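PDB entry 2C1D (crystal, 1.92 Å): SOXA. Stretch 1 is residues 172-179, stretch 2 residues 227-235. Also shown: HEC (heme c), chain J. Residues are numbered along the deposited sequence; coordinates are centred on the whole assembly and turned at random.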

# COMPACT_ATOMS: atom_id res chain seq x y z
N ARG A 172 6.02 -0.37 -11.92
CA ARG A 172 5.73 -1.71 -11.47
C ARG A 172 7.00 -2.27 -10.90
O ARG A 172 7.88 -2.72 -11.64
CB ARG A 172 5.20 -2.56 -12.62
CG ARG A 172 3.85 -2.06 -13.12
CD ARG A 172 3.30 -2.84 -14.26
NE ARG A 172 2.91 -4.17 -13.81
CZ ARG A 172 2.07 -4.96 -14.42
NH1 ARG A 172 1.46 -4.57 -15.55
NH2 ARG A 172 1.82 -6.15 -13.89
N TYR A 173 7.12 -2.18 -9.58
CA TYR A 173 8.33 -2.57 -8.87
C TYR A 173 8.48 -4.07 -8.57
O TYR A 173 7.51 -4.85 -8.53
CB TYR A 173 8.41 -1.80 -7.56
CG TYR A 173 8.60 -0.30 -7.74
CD1 TYR A 173 7.59 0.61 -7.38
CD2 TYR A 173 9.79 0.21 -8.24
CE1 TYR A 173 7.78 1.96 -7.53
CE2 TYR A 173 9.98 1.57 -8.40
CZ TYR A 173 8.97 2.45 -8.06
OH TYR A 173 9.20 3.80 -8.21
N GLY A 174 9.73 -4.45 -8.34
CA GLY A 174 10.05 -5.71 -7.70
C GLY A 174 9.95 -6.91 -8.62
O GLY A 174 9.59 -6.77 -9.81
N GLN A 175 10.26 -8.08 -8.07
CA GLN A 175 10.15 -9.34 -8.79
C GLN A 175 8.68 -9.62 -9.13
O GLN A 175 8.39 -10.19 -10.16
CB GLN A 175 10.79 -10.49 -8.01
CG GLN A 175 10.80 -11.81 -8.78
CD GLN A 175 11.68 -12.86 -8.15
OE1 GLN A 175 11.83 -12.88 -6.93
NE2 GLN A 175 12.30 -13.72 -8.98
N LEU A 176 7.76 -9.13 -8.29
CA LEU A 176 6.33 -9.26 -8.54
C LEU A 176 5.75 -8.31 -9.59
O LEU A 176 4.63 -8.53 -10.03
CB LEU A 176 5.54 -9.11 -7.22
CG LEU A 176 5.73 -10.23 -6.21
CD1 LEU A 176 4.96 -10.01 -4.86
CD2 LEU A 176 5.35 -11.57 -6.83
N GLU A 177 6.52 -7.29 -9.98
CA GLU A 177 6.17 -6.35 -11.04
C GLU A 177 4.80 -5.70 -10.80
O GLU A 177 3.89 -5.83 -11.61
CB GLU A 177 6.26 -7.04 -12.40
CG GLU A 177 7.69 -7.52 -12.72
CD GLU A 177 7.84 -8.04 -14.15
OE1 GLU A 177 7.80 -9.28 -14.36
OE2 GLU A 177 7.98 -7.20 -15.04
N MET A 178 4.69 -4.99 -9.68
CA MET A 178 3.44 -4.41 -9.23
C MET A 178 3.60 -2.95 -8.82
O MET A 178 4.53 -2.56 -8.10
CB MET A 178 2.87 -5.23 -8.08
CG MET A 178 2.36 -6.60 -8.47
SD MET A 178 1.87 -7.65 -7.07
CE MET A 178 1.45 -9.16 -8.05
N SER A 179 2.65 -2.15 -9.27
CA SER A 179 2.60 -0.73 -8.95
C SER A 179 1.46 -0.50 -8.00
O SER A 179 0.56 -1.33 -7.90
CB SER A 179 2.31 0.09 -10.19
OG SER A 179 0.96 -0.17 -10.57
N ARG A 227 8.31 -2.70 -0.63
CA ARG A 227 9.07 -3.87 -0.21
C ARG A 227 8.36 -5.17 -0.60
O ARG A 227 8.97 -6.16 -1.06
CB ARG A 227 9.26 -3.79 1.30
CG ARG A 227 9.89 -4.98 1.99
CD ARG A 227 9.74 -4.87 3.51
NE ARG A 227 8.33 -5.10 3.85
CZ ARG A 227 7.66 -4.58 4.88
NH1 ARG A 227 8.26 -3.79 5.76
NH2 ARG A 227 6.37 -4.86 5.04
N ASP A 228 7.05 -5.16 -0.39
CA ASP A 228 6.23 -6.35 -0.54
C ASP A 228 5.92 -6.71 -2.00
O ASP A 228 5.28 -7.71 -2.25
CB ASP A 228 4.96 -6.18 0.28
CG ASP A 228 5.22 -6.26 1.78
OD1 ASP A 228 6.33 -6.70 2.19
OD2 ASP A 228 4.39 -5.91 2.60
N THR A 229 6.37 -5.90 -2.95
CA THR A 229 6.44 -6.32 -4.34
C THR A 229 7.70 -7.16 -4.65
O THR A 229 7.97 -7.46 -5.81
CB THR A 229 6.40 -5.10 -5.29
OG1 THR A 229 7.61 -4.34 -5.18
CG2 THR A 229 5.24 -4.13 -4.94
N ARG A 230 8.44 -7.55 -3.62
CA ARG A 230 9.78 -8.14 -3.75
C ARG A 230 10.75 -7.17 -4.43
O ARG A 230 11.42 -7.51 -5.43
CB ARG A 230 9.76 -9.48 -4.48
CG ARG A 230 8.91 -10.55 -3.81
CD ARG A 230 8.81 -11.85 -4.59
NE ARG A 230 9.91 -12.70 -4.23
CZ ARG A 230 9.84 -13.78 -3.46
NH1 ARG A 230 8.69 -14.26 -3.04
NH2 ARG A 230 10.95 -14.44 -3.20
N ALA A 231 10.82 -5.96 -3.86
CA ALA A 231 11.68 -4.87 -4.35
C ALA A 231 12.59 -4.32 -3.28
O ALA A 231 12.33 -4.46 -2.07
CB ALA A 231 10.85 -3.70 -4.88
N GLU A 232 13.62 -3.61 -3.76
CA GLU A 232 14.39 -2.69 -2.96
C GLU A 232 13.49 -1.51 -2.69
O GLU A 232 13.02 -0.86 -3.62
CB GLU A 232 15.64 -2.23 -3.72
CG GLU A 232 16.58 -1.38 -2.88
CD GLU A 232 17.68 -0.69 -3.68
OE1 GLU A 232 18.29 0.23 -3.10
OE2 GLU A 232 17.92 -1.03 -4.88
N THR A 233 13.23 -1.24 -1.42
CA THR A 233 12.30 -0.19 -1.06
C THR A 233 13.05 1.14 -0.85
O THR A 233 14.29 1.22 -1.01
CB THR A 233 11.43 -0.63 0.15
OG1 THR A 233 10.36 0.31 0.37
CG2 THR A 233 12.23 -0.67 1.46
N PHE A 234 12.28 2.19 -0.59
CA PHE A 234 12.81 3.52 -0.37
C PHE A 234 12.81 3.79 1.12
O PHE A 234 12.07 3.18 1.89
CB PHE A 234 11.99 4.60 -1.07
CG PHE A 234 11.84 4.43 -2.55
CD1 PHE A 234 10.93 3.53 -3.08
CD2 PHE A 234 12.58 5.22 -3.42
CE1 PHE A 234 10.77 3.39 -4.47
CE2 PHE A 234 12.41 5.10 -4.79
CZ PHE A 234 11.51 4.19 -5.32
N LYS A 235 13.65 4.74 1.52
CA LYS A 235 13.70 5.22 2.88
C LYS A 235 12.50 6.13 3.20
O LYS A 235 12.13 6.99 2.41
CB LYS A 235 15.03 6.00 3.03
CG LYS A 235 15.37 6.62 4.38
CD LYS A 235 14.65 6.09 5.63
CE LYS A 235 14.91 7.00 6.89
NZ LYS A 235 13.84 6.89 7.95
FE HEC J . -1.07 -0.58 -0.74
CHA HEC J . -3.02 -0.48 2.07
CHB HEC J . -0.59 2.83 -0.43
CHC HEC J . 0.98 -0.65 -3.41
CHD HEC J . -1.95 -3.81 -1.32
NA HEC J . -1.71 0.91 0.59
C1A HEC J . -2.51 0.72 1.68
C2A HEC J . -2.73 1.99 2.31
C3A HEC J . -2.04 2.91 1.60
C4A HEC J . -1.40 2.25 0.51
CMA HEC J . -1.92 4.41 1.87
CAA HEC J . -3.59 2.25 3.57
CBA HEC J . -4.97 2.80 3.13
CGA HEC J . -5.84 3.14 4.33
O1A HEC J . -6.98 3.60 4.11
O2A HEC J . -5.40 2.95 5.52
NB HEC J . -0.03 0.79 -1.71
C1B HEC J . 0.09 2.14 -1.41
C2B HEC J . 1.10 2.70 -2.26
C3B HEC J . 1.52 1.76 -3.09
C4B HEC J . 0.85 0.54 -2.74
CMB HEC J . 1.50 4.18 -2.26
CAB HEC J . 2.60 1.92 -4.18
CBB HEC J . 3.80 2.30 -3.64
NC HEC J . -0.58 -1.99 -2.13
C1C HEC J . 0.28 -1.80 -3.17
C2C HEC J . 0.40 -3.04 -3.91
C3C HEC J . -0.42 -3.94 -3.34
C4C HEC J . -1.05 -3.26 -2.21
CMC HEC J . 1.32 -3.17 -5.15
CAC HEC J . -0.78 -5.43 -3.67
CBC HEC J . 0.12 -6.36 -4.04
ND HEC J . -2.25 -1.90 0.20
C1D HEC J . -2.48 -3.22 -0.21
C2D HEC J . -3.35 -3.89 0.73
C3D HEC J . -3.67 -2.85 1.78
C4D HEC J . -2.95 -1.66 1.37
CMD HEC J . -3.87 -5.34 0.69
CAD HEC J . -4.61 -3.00 3.00
CBD HEC J . -6.06 -2.89 2.50
CGD HEC J . -6.43 -1.49 2.06
O1D HEC J . -6.31 -1.12 0.87
O2D HEC J . -6.86 -0.68 2.88
O HOH W 1 12.39 -11.70 -4.28

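Thr 229, Arg 230 and Tyr 173 bury the most surface where the two stretches meet, and the contact is organised around a type I turn running from Gly 174 to Glu 177. Thr 229 presents its carbonyl to this turn: Leu 176 N donates to Thr 229 O at 3.0 Å, and Gly 174 CA makes a CA-H...O contact with the same oxygen at 3.3 Å. The fit depends on glycine, since an ideal CB at position 174 would lie 2.0 Å from Thr 229 O; the positive phi of Gly 174 also favours this residue. The methyl of Thr 229 packs against Met 178, with CG2 3.6 Å from Met 178 O.

Arg 230 engages the turn through both backbone and side chain. Its carbonyl O accepts a nearly straight hydrogen bond from Gln 175 N (2.9 Å, 160°), whereas its NE gives only a weak one to Gln 175 OE1 (3.3 Å, 129°). Water 1 shares the single NE hydrogen, accepting from Arg 230 NE at 2.7 Å, and donates to Gln 175 OE1 at 3.0 Å, so that it bridges the two side chains beside their weak direct bond. The aliphatic part of Arg 230 meets Leu 176, CD to CG at 3.8 Å.

Tyr 173 extends the contact with apolar packing. Its CB lies 4.1 Å from Ala 231 CB, and its ring face receives the edge of Phe 234 in an offset edge-to-face pair, the planes inclined at 78°.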